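Local coordinates for protein SSD1 (Saccharomyces cerevisiae S288C, PDB 7AM1) that binds mRNA untranslated regions and represses translation as a non-enzymatic member of the RNase II family, and is implicated in control of the G1 phase, at residues 871-876 with 880-885; 616-621 with 886-891. All coordinates share one frame; numbering follows the deposited sequence.

Contact 1. Residues 871-876 with 880-885; sequences ETRIEN and IQEIHE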
loop_
_atom_site.group_PDB
_atom_site.type_symbol
_atom_site.label_atom_id
_atom_site.label_comp_id
_atom_site.label_asym_id
_atom_site.label_seq_id
_atom_site.Cartn_x
_atom_site.Cartn_y
_atom_site.Cartn_z
ATOM N N GLU A 871 29.378 12.996 10.442
ATOM C CA GLU A 871 30.161 12.820 11.664
ATOM C C GLU A 871 31.366 11.952 11.312
ATOM O O GLU A 871 31.223 10.744 11.097
ATOM C CB GLU A 871 29.310 12.186 12.763
ATOM C CG GLU A 871 29.995 12.097 14.124
ATOM C CD GLU A 871 30.337 13.463 14.704
ATOM O OE1 GLU A 871 29.624 14.440 14.388
ATOM O OE2 GLU A 871 31.321 13.564 15.471
ATOM N N THR A 872 32.551 12.564 11.258
ATOM C CA THR A 872 33.739 11.899 10.740
ATOM C C THR A 872 34.923 12.095 11.675
ATOM O O THR A 872 34.927 12.984 12.531
ATOM C CB THR A 872 34.112 12.423 9.344
ATOM O OG1 THR A 872 34.260 13.848 9.390
ATOM C CG2 THR A 872 33.053 12.054 8.321
ATOM N N ARG A 873 35.933 11.241 11.499
ATOM C CA ARG A 873 37.194 11.406 12.206
ATOM C C ARG A 873 38.282 10.594 11.520
ATOM O O ARG A 873 38.010 9.580 10.868
ATOM C CB ARG A 873 37.087 10.995 13.677
ATOM C CG ARG A 873 36.767 9.538 13.908
ATOM C CD ARG A 873 36.439 9.302 15.373
ATOM N NE ARG A 873 36.635 7.908 15.752
ATOM C CZ ARG A 873 35.696 6.968 15.688
ATOM N NH1 ARG A 873 34.477 7.264 15.254
ATOM N NH2 ARG A 873 35.981 5.726 16.055
ATOM N N ILE A 874 39.515 11.062 11.675
ATOM C CA ILE A 874 40.687 10.462 11.052
ATOM C C ILE A 874 41.575 9.931 12.167
ATOM O O ILE A 874 42.091 10.710 12.978
ATOM C CB ILE A 874 41.436 11.479 10.175
ATOM C CG1 ILE A 874 40.522 11.956 9.043
ATOM C CG2 ILE A 874 42.723 10.868 9.617
ATOM C CD1 ILE A 874 41.086 13.092 8.226
ATOM N N GLU A 875 41.754 8.611 12.209
ATOM C CA GLU A 875 42.607 7.959 13.202
ATOM C C GLU A 875 43.770 7.328 12.446
ATOM O O GLU A 875 43.649 6.217 11.919
ATOM C CB GLU A 875 41.836 6.907 13.995
ATOM C CG GLU A 875 40.521 7.388 14.576
ATOM C CD GLU A 875 39.890 6.366 15.503
ATOM O OE1 GLU A 875 40.079 5.152 15.273
ATOM O OE2 GLU A 875 39.220 6.778 16.475
ATOM N N ASN A 876 44.906 8.032 12.407
ATOM C CA ASN A 876 46.030 7.579 11.592
ATOM C C ASN A 876 45.518 7.348 10.171
ATOM O O ASN A 876 45.092 8.308 9.520
ATOM C CB ASN A 876 46.707 6.371 12.244
ATOM C CG ASN A 876 47.786 6.795 13.253
ATOM O OD1 ASN A 876 47.922 7.982 13.563
ATOM N ND2 ASN A 876 48.533 5.829 13.781
ATOM N N ILE A 880 37.078 7.516 9.190
ATOM C CA ILE A 880 35.905 6.915 9.814
ATOM C C ILE A 880 34.721 7.866 9.738
ATOM O O ILE A 880 34.840 9.051 10.073
ATOM C CB ILE A 880 36.197 6.540 11.280
ATOM C CG1 ILE A 880 37.381 5.576 11.351
ATOM C CG2 ILE A 880 34.951 5.964 11.938
ATOM C CD1 ILE A 880 37.760 5.166 12.760
ATOM N N GLN A 881 33.572 7.339 9.313
ATOM C CA GLN A 881 32.290 8.028 9.403
ATOM C C GLN A 881 31.375 7.225 10.317
ATOM O O GLN A 881 31.249 6.006 10.154
ATOM C CB GLN A 881 31.635 8.195 8.028
ATOM C CG GLN A 881 30.309 8.949 8.077
ATOM C CD GLN A 881 29.599 8.986 6.738
ATOM O OE1 GLN A 881 30.019 8.335 5.782
ATOM N NE2 GLN A 881 28.510 9.747 6.666
ATOM N N GLU A 882 30.745 7.903 11.275
ATOM C CA GLU A 882 29.801 7.264 12.182
ATOM C C GLU A 882 28.386 7.387 11.628
ATOM O O GLU A 882 27.956 8.478 11.240
ATOM C CB GLU A 882 29.861 7.892 13.575
ATOM C CG GLU A 882 31.252 8.013 14.158
ATOM C CD GLU A 882 31.232 8.527 15.586
ATOM O OE1 GLU A 882 30.187 9.072 16.009
ATOM O OE2 GLU A 882 32.261 8.389 16.283
ATOM N N ILE A 883 27.674 6.265 11.590
ATOM C CA ILE A 883 26.276 6.216 11.174
ATOM C C ILE A 883 25.438 5.906 12.410
ATOM O O ILE A 883 25.567 4.826 13.002
ATOM C CB ILE A 883 26.050 5.168 10.072
ATOM C CG1 ILE A 883 27.066 5.332 8.932
ATOM C CG2 ILE A 883 24.635 5.265 9.527
ATOM C CD1 ILE A 883 26.938 6.634 8.169
ATOM N N HIS A 884 24.579 6.850 12.793
ATOM C CA HIS A 884 23.717 6.721 13.958
ATOM C C HIS A 884 22.258 6.726 13.527
ATOM O O HIS A 884 21.883 7.394 12.561
ATOM C CB HIS A 884 23.920 7.873 14.956
ATOM C CG HIS A 884 25.287 7.938 15.555
ATOM N ND1 HIS A 884 25.570 7.449 16.812
ATOM C CD2 HIS A 884 26.445 8.453 15.082
ATOM C CE1 HIS A 884 26.848 7.650 17.082
ATOM N NE2 HIS A 884 27.402 8.257 16.049
ATOM N N GLU A 885 21.425 6.005 14.271
ATOM C CA GLU A 885 19.997 6.022 13.987
ATOM C C GLU A 885 19.439 7.420 14.232
ATOM O O GLU A 885 19.795 8.089 15.205
ATOM C CB GLU A 885 19.278 4.977 14.843
ATOM C CG GLU A 885 19.603 3.552 14.410
ATOM C CD GLU A 885 18.989 2.483 15.296
ATOM O OE1 GLU A 885 18.686 2.770 16.475
ATOM O OE2 GLU A 885 18.824 1.346 14.804
HETATM O O HOH W 1 27.892 10.640 9.629
#

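Contact 2. Residues 616-621 with 886-891; sequences DDDVRV and LQKIPI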
loop_
_atom_site.group_PDB
_atom_site.type_symbol
_atom_site.label_atom_id
_atom_site.label_comp_id
_atom_site.label_asym_id
_atom_site.label_seq_id
_atom_site.Cartn_x
_atom_site.Cartn_y
_atom_site.Cartn_z
ATOM N N ASP A 616 9.370 16.287 16.185
ATOM C CA ASP A 616 10.248 16.196 15.022
ATOM C C ASP A 616 9.538 15.459 13.891
ATOM O O ASP A 616 9.247 14.262 14.000
ATOM C CB ASP A 616 11.544 15.494 15.412
ATOM C CG ASP A 616 12.572 15.512 14.302
ATOM O OD1 ASP A 616 12.295 14.956 13.219
ATOM O OD2 ASP A 616 13.652 16.103 14.509
ATOM N N ASP A 617 9.261 16.169 12.793
ATOM C CA ASP A 617 8.508 15.564 11.698
ATOM C C ASP A 617 9.219 14.334 11.147
ATOM O O ASP A 617 8.574 13.328 10.819
ATOM C CB ASP A 617 8.278 16.584 10.582
ATOM C CG ASP A 617 7.337 17.702 10.990
ATOM O OD1 ASP A 617 6.724 17.615 12.077
ATOM O OD2 ASP A 617 7.206 18.668 10.210
ATOM N N ASP A 618 10.544 14.404 11.005
ATOM C CA ASP A 618 11.283 13.291 10.422
ATOM C C ASP A 618 11.183 12.052 11.300
ATOM O O ASP A 618 10.953 10.943 10.806
ATOM C CB ASP A 618 12.742 13.690 10.212
ATOM C CG ASP A 618 12.901 14.765 9.159
ATOM O OD1 ASP A 618 12.163 14.737 8.153
ATOM O OD2 ASP A 618 13.746 15.656 9.350
ATOM N N VAL A 619 11.362 12.221 12.612
ATOM C CA VAL A 619 11.278 11.081 13.518
ATOM C C VAL A 619 9.863 10.515 13.528
ATOM O O VAL A 619 9.665 9.294 13.478
ATOM C CB VAL A 619 11.730 11.489 14.932
ATOM C CG1 VAL A 619 11.651 10.294 15.871
ATOM C CG2 VAL A 619 13.137 12.072 14.896
ATOM N N ARG A 620 8.857 11.388 13.589
ATOM C CA ARG A 620 7.477 10.921 13.612
ATOM C C ARG A 620 7.158 10.096 12.372
ATOM O O ARG A 620 6.502 9.051 12.463
ATOM C CB ARG A 620 6.529 12.113 13.723
ATOM C CG ARG A 620 5.094 11.721 14.037
ATOM C CD ARG A 620 4.222 12.946 14.262
ATOM N NE ARG A 620 4.140 13.790 13.074
ATOM C CZ ARG A 620 4.758 14.957 12.920
ATOM N NH1 ARG A 620 5.517 15.466 13.884
ATOM N NH2 ARG A 620 4.603 15.626 11.787
ATOM N N VAL A 621 7.616 10.549 11.205
ATOM C CA VAL A 621 7.397 9.800 9.975
ATOM C C VAL A 621 8.163 8.486 10.010
ATOM O O VAL A 621 7.635 7.431 9.637
ATOM C CB VAL A 621 7.800 10.658 8.761
ATOM C CG1 VAL A 621 7.944 9.789 7.510
ATOM C CG2 VAL A 621 6.779 11.767 8.546
ATOM N N LEU A 886 18.593 7.875 13.308
ATOM C CA LEU A 886 17.934 9.180 13.333
ATOM C C LEU A 886 18.884 10.336 13.049
ATOM O O LEU A 886 18.485 11.500 13.188
ATOM C CB LEU A 886 17.203 9.431 14.660
ATOM C CG LEU A 886 16.082 8.432 14.964
ATOM C CD1 LEU A 886 15.277 8.851 16.190
ATOM C CD2 LEU A 886 15.155 8.261 13.762
ATOM N N GLN A 887 20.123 10.061 12.651
ATOM C CA GLN A 887 20.999 11.123 12.190
ATOM C C GLN A 887 20.677 11.468 10.738
ATOM O O GLN A 887 20.138 10.655 9.983
ATOM C CB GLN A 887 22.466 10.710 12.315
ATOM N N LYS A 888 21.001 12.699 10.357
ATOM C CA LYS A 888 20.887 13.131 8.971
ATOM C C LYS A 888 22.173 12.782 8.235
ATOM O O LYS A 888 23.268 12.891 8.794
ATOM C CB LYS A 888 20.613 14.633 8.886
ATOM C CG LYS A 888 19.418 15.101 9.706
ATOM C CD LYS A 888 18.117 14.535 9.146
ATOM C CE LYS A 888 16.905 14.951 9.975
ATOM N NZ LYS A 888 16.607 13.991 11.083
ATOM N N ILE A 889 22.035 12.347 6.988
ATOM C CA ILE A 889 23.179 11.898 6.197
ATOM C C ILE A 889 22.945 12.271 4.738
ATOM O O ILE A 889 21.814 12.150 4.247
ATOM C CB ILE A 889 23.393 10.385 6.358
ATOM C CG1 ILE A 889 24.603 9.918 5.552
ATOM C CG2 ILE A 889 22.157 9.616 5.909
ATOM C CD1 ILE A 889 24.917 8.443 5.721
ATOM N N PRO A 890 23.962 12.729 4.006
ATOM C CA PRO A 890 23.768 12.981 2.570
ATOM C C PRO A 890 23.768 11.678 1.782
ATOM O O PRO A 890 24.663 10.842 1.935
ATOM C CB PRO A 890 24.956 13.874 2.195
ATOM C CG PRO A 890 25.976 13.611 3.228
ATOM C CD PRO A 890 25.272 13.209 4.483
ATOM N N ILE A 891 22.761 11.520 0.924
ATOM C CA ILE A 891 22.511 10.276 0.207
ATOM C C ILE A 891 22.424 10.576 -1.282
ATOM O O ILE A 891 21.729 11.513 -1.695
ATOM C CB ILE A 891 21.216 9.591 0.692
ATOM C CG1 ILE A 891 21.388 9.054 2.117
ATOM C CG2 ILE A 891 20.789 8.475 -0.261
ATOM C CD1 ILE A 891 22.510 8.057 2.274
#

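Contact 1. Residues 871-876 with 880-885
Arg873 meets Glu882 and Ile880 across a short antiparallel pair. Its NH1 forms a salt bridge to Glu882 OE2 at 2.7 Å, with guanidinium and carboxylate planes 79° apart. Ile880 covers one face of the guanidinium, its CG2 coming 3.6 Å from Arg873 NH1. Arg873 CG sits between its backbone N and carbonyl carbon (chi1 63°), and the chain beyond runs extended, which carries the guanidinium across Ile880 to Glu882.

Glu875 fixes the other side of this group. Arg873 NE bonds to Glu875 OE2 at 2.9 Å; OE2 lies at the guanidinium edge, in its plane, but is met from above the plane of its own carboxylate. Glu875 OE1 also rests against Ile880 CD1. The second oxygen of Glu882, OE1, accepts a nearly straight bond from His884 NE2 at 2.9 Å, in the plane of the ring. Glu871 runs alongside Glu882, its CG against OE1. An alanine in place of Glu882 would probably leave Arg873 NH1 and His884 NE2 without these carboxylate partners and the guanidinium held mainly through Glu875.

The backbones hold the side chains in register. Arg873 and Ile880 form a hydrogen-bonded pair, with Arg873 N to Ile880 O and Ile880 N to Arg873 O both 2.8 Å. Glu882 N bonds to Glu871 O at 2.9 Å. Thr872 and Gln881 form the neighbouring non-hydrogen-bonded pair, with side chains on the other face. Gln881 OE1 bonds to Trp782 NE1. A water accepts from Glu871 N and Gln881 NE2 and donates to Glu882 O. Strand 777-782 pairs with the far side of 878-884. The arrangement is a beta hairpin at the edge of an antiparallel sheet, with a cross-strand salt-bridge network on one face.

Contact 2. Residues 616-621 with 886-891
Lys888 reaches from its strand to Asp618 in the first turn of helix 617-629. From CB its chain turns at chi2 (-67°) and runs through CG and CD toward the helix. CE is the first atom to touch, 3.3 Å from Asp618 OD2. A second bend at chi4 (-89°) sets NZ 3.7 Å from the same OD2, a long salt bridge. NZ also lies 4.0 Å from Asp618 CB, and makes a weak hydrogen bond to Thr737 OG1. The stronger partner of Asp618 is Arg851, which forms a salt bridge with OD1.

Beside this polar meeting, Leu886 CD1 packs on Val619 CG1 at 3.9 Å, the two side chains crossing at about a right angle. Asp616 is the N-cap of the helix: its OD1 accepts from Val619 N at 3.0 Å.

The contact thus combines one apolar touch with a loose ion pair. Asp618 probably balances part of the charge of both Lys888 and Arg851, and its attraction to Lys888 is likely to be the weaker.

In the fold
The centres of contacts 1 and 2 lie about 18 Å apart, on the same side of the chain's centre. Helix 617-629, which belongs to the RNB domain, comes first in sequence. The hairpin of contact 1 follows much later, and strand 888-896 comes directly after strand 878-884. The two strands belong to different five-stranded antiparallel sheets, with 888-896 between 732-741 and 903-908. Ile883 CD1 of contact 1 packs on Ile889 CD1 of the second sheet at 3.7 Å. The C-terminal part of the chain therefore passes from one sheet to the next. Contact 1 forms the edge of its own sheet, while contact 2 joins this beta-rich region to the RNB part.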